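Local atomic coordinates of putative HAD-hydrolase YfnB (PDB entry 3ED5), a protein that probably acts as a phosphate-cleaving hydrolase of the haloacid dehalogenase superfamily, perhaps with 5'-nucleotidase activity, though its physiological substrate is not established. Residues L29-N37 with L90-L98. Sequence-based numbering, arbitrary orientation.
Sequences LRLLFEDQN and LEQKYRRFL. With FMT (formic acid), chain B; FMT (formic acid), chain H.
Leu31 lays its CB over the centre of the Phe97 ring, a CH-pi contact 3.6 Å from the centroid and 9° off the ring normal, where helices 21-35 and 87-98 pack in the helical cap inserted after the first strand of the HAD-type Rossmann-like core. The axes of segments 29-35 and 90-98 approach to 8.8 Å, their N-to-C directions 136° apart. A flat phenylalanine suits this spot: its face receives Leu31 CB, while Leu31 CD1 stands above and just outside the rim, near Phe97 CD1. Branched Leu32 has CG anti to the backbone N (chi1 174°), which carries CD1 across to Leu90 O at 3.5 Å and to Lys93 CB, while its CD2 meets Tyr94 CB at 4.2 Å. The broad Tyr94 ring reaches several neighbours: its CE1 meets Leu29 CD2 at 3.6 Å, and Tyr48 and Phe74 pack on it too. Buried Leu90 sends CD2 to within 3.6 Å of CD of partly exposed Gln36. Lys93 extends to its bend at chi4, bringing NZ to Asp35 in a salt bridge. Gln36, bent at chi2, folds its amide back to the same carboxylate: Asp35 OD2 receives Lys93 NZ at its syn lone pair, 2.7 Å away, and Gln36 NE2 on its anti side at 2.9 Å.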
loop_
_atom_site.group_PDB
_atom_site.type_symbol
_atom_site.label_atom_id
_atom_site.label_comp_id
_atom_site.label_asym_id
_atom_site.label_seq_id
_atom_site.Cartn_x
_atom_site.Cartn_y
_atom_site.Cartn_z
ATOM N N LEU A 29 15.454 -6.612 0.481
ATOM C CA LEU A 29 16.434 -6.514 -0.621
ATOM C C LEU A 29 17.856 -6.830 -0.127
ATOM O O LEU A 29 18.594 -7.611 -0.760
ATOM C CB LEU A 29 16.419 -5.107 -1.230
ATOM C CG LEU A 29 15.220 -4.689 -2.078
ATOM C CD1 LEU A 29 15.399 -3.242 -2.452
ATOM C CD2 LEU A 29 15.115 -5.574 -3.375
ATOM N N ARG A 30 18.227 -6.255 1.012
ATOM C CA ARG A 30 19.566 -6.536 1.577
ATOM C C ARG A 30 19.733 -8.034 1.776
ATOM O O ARG A 30 20.748 -8.603 1.385
ATOM C CB ARG A 30 19.826 -5.798 2.887
ATOM C CG ARG A 30 21.306 -5.983 3.352
ATOM C CD ARG A 30 21.621 -5.272 4.666
ATOM N NE ARG A 30 20.663 -5.516 5.758
ATOM C CZ ARG A 30 20.803 -6.491 6.664
ATOM N NH1 ARG A 30 19.927 -6.635 7.646
ATOM N NH2 ARG A 30 21.838 -7.329 6.598
ATOM N N LEU A 31 18.729 -8.672 2.389
ATOM C CA LEU A 31 18.816 -10.106 2.703
ATOM C C LEU A 31 18.780 -10.984 1.452
ATOM O O LEU A 31 19.477 -12.011 1.387
ATOM C CB LEU A 31 17.728 -10.517 3.701
ATOM C CG LEU A 31 17.868 -9.855 5.070
ATOM C CD1 LEU A 31 16.740 -10.292 5.966
ATOM C CD2 LEU A 31 19.209 -10.184 5.723
ATOM N N LEU A 32 17.996 -10.568 0.453
ATOM C CA LEU A 32 17.952 -11.283 -0.823
ATOM C C LEU A 32 19.341 -11.274 -1.498
ATOM O O LEU A 32 19.826 -12.311 -1.967
ATOM C CB LEU A 32 16.863 -10.697 -1.760
ATOM C CG LEU A 32 16.871 -11.309 -3.175
ATOM C CD1 LEU A 32 16.352 -12.755 -3.165
ATOM C CD2 LEU A 32 16.075 -10.448 -4.173
ATOM N N PHE A 33 19.956 -10.101 -1.568
ATOM C CA PHE A 33 21.276 -9.985 -2.215
ATOM C C PHE A 33 22.406 -10.653 -1.440
ATOM O O PHE A 33 23.350 -11.201 -2.039
ATOM C CB PHE A 33 21.566 -8.529 -2.537
ATOM C CG PHE A 33 20.911 -8.073 -3.806
ATOM C CD1 PHE A 33 19.528 -7.905 -3.862
ATOM C CD2 PHE A 33 21.663 -7.851 -4.957
ATOM C CE1 PHE A 33 18.897 -7.515 -5.052
ATOM C CE2 PHE A 33 21.054 -7.463 -6.151
ATOM C CZ PHE A 33 19.659 -7.269 -6.196
ATOM N N GLU A 34 22.297 -10.640 -0.117
ATOM C CA GLU A 34 23.223 -11.410 0.725
ATOM C C GLU A 34 23.021 -12.904 0.444
ATOM O O GLU A 34 23.985 -13.631 0.294
ATOM C CB GLU A 34 23.002 -11.111 2.216
ATOM C CG GLU A 34 23.405 -9.704 2.648
ATOM C CD GLU A 34 23.295 -9.476 4.166
ATOM O OE1 GLU A 34 22.922 -10.409 4.919
ATOM O OE2 GLU A 34 23.588 -8.345 4.600
ATOM N N ASP A 35 21.766 -13.353 0.369
ATOM C CA ASP A 35 21.451 -14.763 0.076
ATOM C C ASP A 35 22.118 -15.207 -1.231
ATOM O O ASP A 35 22.691 -16.307 -1.303
ATOM C CB ASP A 35 19.927 -15.003 0.010
ATOM C CG ASP A 35 19.575 -16.469 -0.273
ATOM O OD1 ASP A 35 19.614 -17.276 0.677
ATOM O OD2 ASP A 35 19.253 -16.818 -1.436
ATOM N N GLN A 36 22.070 -14.334 -2.239
ATOM C CA GLN A 36 22.601 -14.625 -3.576
ATOM C C GLN A 36 24.082 -14.321 -3.733
ATOM O O GLN A 36 24.629 -14.528 -4.809
ATOM C CB GLN A 36 21.869 -13.799 -4.615
ATOM C CG GLN A 36 20.392 -14.142 -4.705
ATOM C CD GLN A 36 20.168 -15.575 -5.156
ATOM O OE1 GLN A 36 20.432 -15.908 -6.301
ATOM N NE2 GLN A 36 19.685 -16.420 -4.261
ATOM N N ASN A 37 24.694 -13.780 -2.682
ATOM C CA ASN A 37 26.082 -13.304 -2.704
ATOM C C ASN A 37 26.372 -12.353 -3.846
ATOM O O ASN A 37 27.387 -12.488 -4.514
ATOM C CB ASN A 37 27.065 -14.472 -2.756
ATOM C CG ASN A 37 26.862 -15.438 -1.632
ATOM O OD1 ASN A 37 26.844 -15.054 -0.460
ATOM N ND2 ASN A 37 26.683 -16.711 -1.975
ATOM N N LEU A 90 13.706 -16.017 -7.150
ATOM C CA LEU A 90 14.237 -14.860 -6.439
ATOM C C LEU A 90 13.105 -14.170 -5.681
ATOM O O LEU A 90 13.261 -13.750 -4.525
ATOM C CB LEU A 90 14.941 -13.886 -7.397
ATOM C CG LEU A 90 16.318 -14.312 -7.914
ATOM C CD1 LEU A 90 16.598 -13.478 -9.159
ATOM C CD2 LEU A 90 17.396 -14.111 -6.850
ATOM N N GLU A 91 11.945 -14.115 -6.333
ATOM C CA GLU A 91 10.769 -13.494 -5.711
ATOM C C GLU A 91 10.313 -14.293 -4.485
ATOM O O GLU A 91 9.985 -13.707 -3.448
ATOM C CB GLU A 91 9.658 -13.361 -6.732
ATOM C CG GLU A 91 8.207 -13.153 -6.137
ATOM C CD GLU A 91 8.053 -11.859 -5.308
ATOM O OE1 GLU A 91 8.864 -10.905 -5.391
ATOM O OE2 GLU A 91 7.020 -11.771 -4.582
ATOM N N GLN A 92 10.319 -15.618 -4.586
ATOM C CA GLN A 92 9.944 -16.438 -3.455
ATOM C C GLN A 92 10.863 -16.157 -2.249
ATOM O O GLN A 92 10.392 -16.057 -1.102
ATOM C CB GLN A 92 9.979 -17.891 -3.904
ATOM C CG GLN A 92 9.838 -18.947 -2.859
ATOM C CD GLN A 92 10.057 -20.327 -3.508
ATOM O OE1 GLN A 92 9.170 -20.852 -4.184
ATOM N NE2 GLN A 92 11.259 -20.890 -3.339
ATOM N N LYS A 93 12.171 -15.996 -2.502
ATOM C CA LYS A 93 13.115 -15.694 -1.403
ATOM C C LYS A 93 12.890 -14.294 -0.821
ATOM O O LYS A 93 12.849 -14.096 0.397
ATOM C CB LYS A 93 14.581 -15.846 -1.878
ATOM C CG LYS A 93 14.969 -17.278 -2.163
ATOM C CD LYS A 93 16.317 -17.325 -2.889
ATOM C CE LYS A 93 16.793 -18.746 -3.103
ATOM N NZ LYS A 93 17.979 -19.067 -2.261
ATOM N N TYR A 94 12.739 -13.320 -1.708
ATOM C CA TYR A 94 12.461 -11.957 -1.336
ATOM C C TYR A 94 11.181 -11.883 -0.503
ATOM O O TYR A 94 11.121 -11.183 0.543
ATOM C CB TYR A 94 12.215 -11.160 -2.611
ATOM C CG TYR A 94 11.883 -9.723 -2.350
ATOM C CD1 TYR A 94 12.847 -8.880 -1.838
ATOM C CD2 TYR A 94 10.607 -9.201 -2.620
ATOM C CE1 TYR A 94 12.606 -7.546 -1.622
ATOM C CE2 TYR A 94 10.346 -7.812 -2.410
ATOM C CZ TYR A 94 11.377 -7.014 -1.890
ATOM O OH TYR A 94 11.269 -5.670 -1.634
ATOM N N ARG A 95 10.184 -12.610 -0.973
ATOM C CA ARG A 95 8.833 -12.580 -0.360
ATOM C C ARG A 95 8.886 -12.997 1.125
ATOM O O ARG A 95 8.208 -12.405 1.995
ATOM C CB ARG A 95 7.902 -13.537 -1.154
ATOM C CG ARG A 95 6.479 -13.716 -0.584
ATOM C CD ARG A 95 5.686 -12.433 -0.636
ATOM N NE ARG A 95 5.757 -11.698 -1.930
ATOM C CZ ARG A 95 5.255 -10.484 -2.122
ATOM N NH1 ARG A 95 4.582 -9.876 -1.139
ATOM N NH2 ARG A 95 5.378 -9.870 -3.301
ATOM N N ARG A 96 9.641 -14.052 1.406
ATOM C CA ARG A 96 9.791 -14.532 2.771
ATOM C C ARG A 96 10.387 -13.445 3.676
ATOM O O ARG A 96 9.877 -13.207 4.786
ATOM C CB ARG A 96 10.589 -15.827 2.825
ATOM C CG ARG A 96 10.497 -16.497 4.175
ATOM C CD ARG A 96 11.558 -15.984 5.124
ATOM N NE ARG A 96 12.855 -16.573 4.805
ATOM C CZ ARG A 96 13.912 -16.543 5.609
ATOM N NH1 ARG A 96 13.840 -15.927 6.794
ATOM N NH2 ARG A 96 15.040 -17.128 5.219
ATOM N N PHE A 97 11.439 -12.776 3.196
ATOM C CA PHE A 97 12.056 -11.686 3.966
ATOM C C PHE A 97 11.147 -10.471 4.103
ATOM O O PHE A 97 11.089 -9.864 5.170
ATOM C CB PHE A 97 13.355 -11.221 3.331
ATOM C CG PHE A 97 14.429 -12.280 3.280
ATOM C CD1 PHE A 97 14.751 -13.029 4.418
ATOM C CD2 PHE A 97 15.129 -12.499 2.094
ATOM C CE1 PHE A 97 15.780 -14.007 4.382
ATOM C CE2 PHE A 97 16.163 -13.473 2.045
ATOM C CZ PHE A 97 16.479 -14.228 3.187
ATOM N N LEU A 98 10.435 -10.123 3.036
ATOM C CA LEU A 98 9.498 -9.016 3.092
ATOM C C LEU A 98 8.427 -9.310 4.136
ATOM O O LEU A 98 7.991 -8.394 4.857
ATOM C CB LEU A 98 8.819 -8.830 1.725
ATOM C CG LEU A 98 8.024 -7.543 1.516
ATOM C CD1 LEU A 98 9.010 -6.323 1.475
ATOM C CD2 LEU A 98 7.239 -7.627 0.216
HETATM C C FMT B . 5.433 -6.166 -2.906
HETATM O O1 FMT B . 6.601 -6.046 -3.233
HETATM O O2 FMT B . 4.752 -7.133 -3.198
HETATM C C FMT H . 18.002 -2.608 5.703
HETATM O O1 FMT H . 17.345 -2.532 6.744
HETATM O O2 FMT H . 19.047 -3.253 5.590
#